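PDB 4EPZ: transcription anti-terminator antagonist UpxZ from Bacteroides uniformis ATCC 8492, which probably antagonises transcription anti-termination and so helps regulate the synthesis of capsular polysaccharides in this bacterium. Local coordinates for residues A65-Y70 / D89-I94. Residues are numbered along the deposited sequence; the frame is centred on the assembly and turned at random.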
ATOM      1  N   ALA A  65      -0.686  -6.069   0.274  1.00 17.68           N
ATOM      2  CA  ALA A  65       0.593  -6.514   0.846  1.00 17.68           C
ATOM      3  C   ALA A  65       1.761  -6.266  -0.130  1.00 19.57           C
ATOM      4  O   ALA A  65       2.818  -5.801   0.289  1.00 17.94           O
ATOM      5  CB  ALA A  65       0.530  -7.998   1.209  1.00 19.58           C
ATOM      6  N   LEU A  66       1.551  -6.566  -1.412  1.00 17.19           N
ATOM      7  CA  LEU A  66       2.610  -6.443  -2.430  1.00 17.82           C
ATOM      8  C   LEU A  66       2.978  -5.009  -2.674  1.00 19.54           C
ATOM      9  O   LEU A  66       4.170  -4.702  -2.756  1.00 20.03           O
ATOM     10  CB  LEU A  66       2.181  -7.119  -3.726  1.00 17.96           C
ATOM     11  CG  LEU A  66       2.112  -8.641  -3.665  1.00 20.78           C
ATOM     12  CD1 LEU A  66       1.397  -9.187  -4.913  1.00 21.74           C
ATOM     13  CD2 LEU A  66       3.542  -9.250  -3.496  1.00 24.30           C
ATOM     14  N   LEU A  67       1.974  -4.113  -2.769  1.00 19.91           N
ATOM     15  CA  LEU A  67       2.243  -2.690  -3.009  1.00 19.71           C
ATOM     16  C   LEU A  67       2.960  -2.081  -1.821  1.00 23.31           C
ATOM     17  O   LEU A  67       3.917  -1.311  -1.980  1.00 22.67           O
ATOM     18  CB  LEU A  67       0.931  -1.928  -3.293  1.00 19.91           C
ATOM     19  CG  LEU A  67       1.009  -0.701  -4.189  1.00 23.49           C
ATOM     20  CD1 LEU A  67       1.917  -0.938  -5.420  1.00 24.26           C
ATOM     21  CD2 LEU A  67      -0.417  -0.266  -4.606  1.00 22.16           C
HETATM   22  N   MSE A  68       2.476  -2.406  -0.617  1.00 18.31           N
HETATM   23  CA  MSE A  68       3.108  -1.937   0.620  1.00 16.72           C
HETATM   24  C   MSE A  68       4.553  -2.472   0.750  1.00 21.46           C
HETATM   25  O   MSE A  68       5.466  -1.692   1.054  1.00 21.87           O
HETATM   26  CB  MSE A  68       2.277  -2.343   1.840  1.00 18.08           C
HETATM   27  CG  MSE A  68       0.972  -1.589   1.898  1.00 21.00           C
HETATM   28 SE   MSE A  68       0.024  -1.986   3.531  0.75 23.74          SE
HETATM   29  CE  MSE A  68       1.264  -1.206   4.815  1.00 21.47           C
ATOM     30  N   GLY A  69       4.738  -3.770   0.464  1.00 18.70           N
ATOM     31  CA  GLY A  69       6.022  -4.459   0.554  1.00 20.08           C
ATOM     32  C   GLY A  69       7.062  -3.839  -0.353  1.00 21.75           C
ATOM     33  O   GLY A  69       8.137  -3.438   0.104  1.00 20.88           O
ATOM     34  N   TYR A  70       6.726  -3.716  -1.653  1.00 18.90           N
ATOM     35  CA  TYR A  70       7.664  -3.129  -2.618  1.00 18.43           C
ATOM     36  C   TYR A  70       7.894  -1.620  -2.354  1.00 24.12           C
ATOM     37  O   TYR A  70       8.980  -1.114  -2.652  1.00 24.06           O
ATOM     38  CB  TYR A  70       7.220  -3.385  -4.059  1.00 18.69           C
ATOM     39  CG  TYR A  70       7.427  -4.817  -4.524  1.00 20.73           C
ATOM     40  CD1 TYR A  70       8.680  -5.421  -4.458  1.00 22.05           C
ATOM     41  CD2 TYR A  70       6.376  -5.554  -5.062  1.00 20.54           C
ATOM     42  CE1 TYR A  70       8.873  -6.749  -4.868  1.00 22.01           C
ATOM     43  CE2 TYR A  70       6.560  -6.875  -5.490  1.00 21.71           C
ATOM     44  CZ  TYR A  70       7.809  -7.463  -5.395  1.00 24.96           C
ATOM     45  OH  TYR A  70       7.986  -8.755  -5.817  1.00 26.96           O
ATOM     46  N   ASP A  89      -2.449  -2.945 -11.864  1.00 16.13           N
ATOM     47  CA  ASP A  89      -3.424  -3.453 -12.844  1.00 16.20           C
ATOM     48  C   ASP A  89      -4.369  -4.460 -12.176  1.00 20.63           C
ATOM     49  O   ASP A  89      -5.596  -4.390 -12.364  1.00 20.28           O
ATOM     50  CB  ASP A  89      -2.673  -4.096 -14.024  1.00 17.09           C
ATOM     51  CG  ASP A  89      -3.593  -4.513 -15.126  1.00 22.01           C
ATOM     52  OD1 ASP A  89      -4.193  -3.621 -15.759  1.00 21.82           O
ATOM     53  OD2 ASP A  89      -3.676  -5.729 -15.391  1.00 26.26           O
ATOM     54  N   ARG A  90      -3.818  -5.324 -11.319  1.00 16.62           N
ATOM     55  CA  ARG A  90      -4.658  -6.275 -10.572  1.00 16.32           C
ATOM     56  C   ARG A  90      -5.637  -5.534  -9.648  1.00 16.85           C
ATOM     57  O   ARG A  90      -6.795  -5.968  -9.487  1.00 17.77           O
ATOM     58  CB  ARG A  90      -3.773  -7.238  -9.777  1.00 16.81           C
ATOM     59  CG  ARG A  90      -3.048  -8.255 -10.686  1.00 18.24           C
ATOM     60  CD  ARG A  90      -1.929  -8.945  -9.910  1.00 22.06           C
ATOM     61  NE  ARG A  90      -2.434  -9.647  -8.727  1.00 24.03           N
ATOM     62  CZ  ARG A  90      -1.673 -10.325  -7.874  1.00 33.33           C
ATOM     63  NH1 ARG A  90      -0.365 -10.424  -8.074  1.00 29.53           N
ATOM     64  NH2 ARG A  90      -2.215 -10.916  -6.822  1.00 26.34           N
ATOM     65  N   ILE A  91      -5.187  -4.407  -9.037  1.00 14.51           N
ATOM     66  CA  ILE A  91      -6.070  -3.636  -8.149  1.00 14.75           C
ATOM     67  C   ILE A  91      -7.185  -2.957  -8.953  1.00 19.06           C
ATOM     68  O   ILE A  91      -8.343  -3.002  -8.531  1.00 18.25           O
ATOM     69  CB  ILE A  91      -5.237  -2.624  -7.338  1.00 16.68           C
ATOM     70  CG1 ILE A  91      -4.299  -3.363  -6.341  1.00 14.69           C
ATOM     71  CG2 ILE A  91      -6.140  -1.618  -6.641  1.00 16.23           C
ATOM     72  CD1 ILE A  91      -3.199  -2.423  -5.772  1.00 17.41           C
ATOM     73  N   TYR A  92      -6.860  -2.316 -10.095  1.00 16.18           N
ATOM     74  CA  TYR A  92      -7.894  -1.675 -10.908  1.00 16.66           C
ATOM     75  C   TYR A  92      -8.953  -2.704 -11.367  1.00 20.87           C
ATOM     76  O   TYR A  92     -10.125  -2.361 -11.429  1.00 20.19           O
ATOM     77  CB  TYR A  92      -7.275  -0.999 -12.131  1.00 18.03           C
ATOM     78  CG  TYR A  92      -6.773   0.408 -11.887  1.00 20.14           C
ATOM     79  CD1 TYR A  92      -7.660   1.481 -11.792  1.00 22.13           C
ATOM     80  CD2 TYR A  92      -5.407   0.687 -11.850  1.00 21.25           C
ATOM     81  CE1 TYR A  92      -7.203   2.789 -11.627  1.00 21.02           C
ATOM     82  CE2 TYR A  92      -4.939   1.989 -11.685  1.00 20.83           C
ATOM     83  CZ  TYR A  92      -5.843   3.034 -11.553  1.00 20.33           C
ATOM     84  OH  TYR A  92      -5.368   4.309 -11.443  1.00 19.21           O
ATOM     85  N   ASN A  93      -8.561  -3.969 -11.568  1.00 17.96           N
ATOM     86  CA  ASN A  93      -9.501  -5.016 -11.980  1.00 19.19           C
ATOM     87  C   ASN A  93     -10.457  -5.447 -10.884  1.00 24.12           C
ATOM     88  O   ASN A  93     -11.466  -6.086 -11.200  1.00 23.83           O
ATOM     89  CB  ASN A  93      -8.748  -6.242 -12.504  1.00 22.71           C
ATOM     90  CG  ASN A  93      -8.080  -6.012 -13.827  1.00 28.82           C
ATOM     91  OD1 ASN A  93      -8.360  -5.044 -14.556  1.00 26.48           O
ATOM     92  ND2 ASN A  93      -7.149  -6.882 -14.149  1.00 24.91           N
ATOM     93  N   ILE A  94     -10.165  -5.154  -9.609  1.00 18.25           N
ATOM     94  CA  ILE A  94     -11.103  -5.583  -8.556  1.00 18.35           C
ATOM     95  C   ILE A  94     -11.715  -4.398  -7.787  1.00 21.18           C
ATOM     96  O   ILE A  94     -12.646  -4.622  -7.018  1.00 21.13           O
ATOM     97  CB  ILE A  94     -10.410  -6.569  -7.548  1.00 21.18           C
ATOM     98  CG1 ILE A  94      -9.268  -5.880  -6.748  1.00 22.75           C
ATOM     99  CG2 ILE A  94      -9.980  -7.854  -8.258  1.00 23.67           C
ATOM    100  CD1 ILE A  94      -8.748  -6.654  -5.550  1.00 27.91           C
TER
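Arg90 NE forms a salt bridge with Glu59 OE2, on the same helix as Leu66 but farther back along it, while NH1 of the same guanidinium comes within 3.8 Å of Leu66 CD1; the salt bridge probably helps hold the group there. The arginine illustrates how a partly exposed long side chain beside a helical interface can serve two purposes, its guanidinium meeting an apolar neighbour through NH1 while its charge is answered by a carboxylate. After an extended CA-CB-CG-CD run, the bend at chi3 (59°) turns NE and the guanidinium aside, and the Leu66 methyl meets that flat group obliquely.

Beside this pair the contact is purely apolar. Leu67 CD2 and Ile91 CD1 meet at 3.7 Å, each methyl reaching out from its own helix. In Leu67, CG stands anti to the backbone N (chi1 -151°), whereas Ile91 extends CG1 and CD1 along an outstretched branch, with chi2 at 165°. The backbones remain apart, with the nearest CA atoms, of Leu67 and Ile91, 9.8 Å from each other. No hydrogen bond joins the two segments, and they bury just 110 Å² between them, so branch ends do the joining.

Cys63 extends the interface by touching both Arg90 and Ile91, while Leu66 and Leu67 also pack on Ile87 and Leu88, respectively. In this all-helical protein, helix 56-72 meets helix 80-92 here, helix 5-20 through Ala65 and Met68, and helix 32-49 through Leu66 and Tyr70.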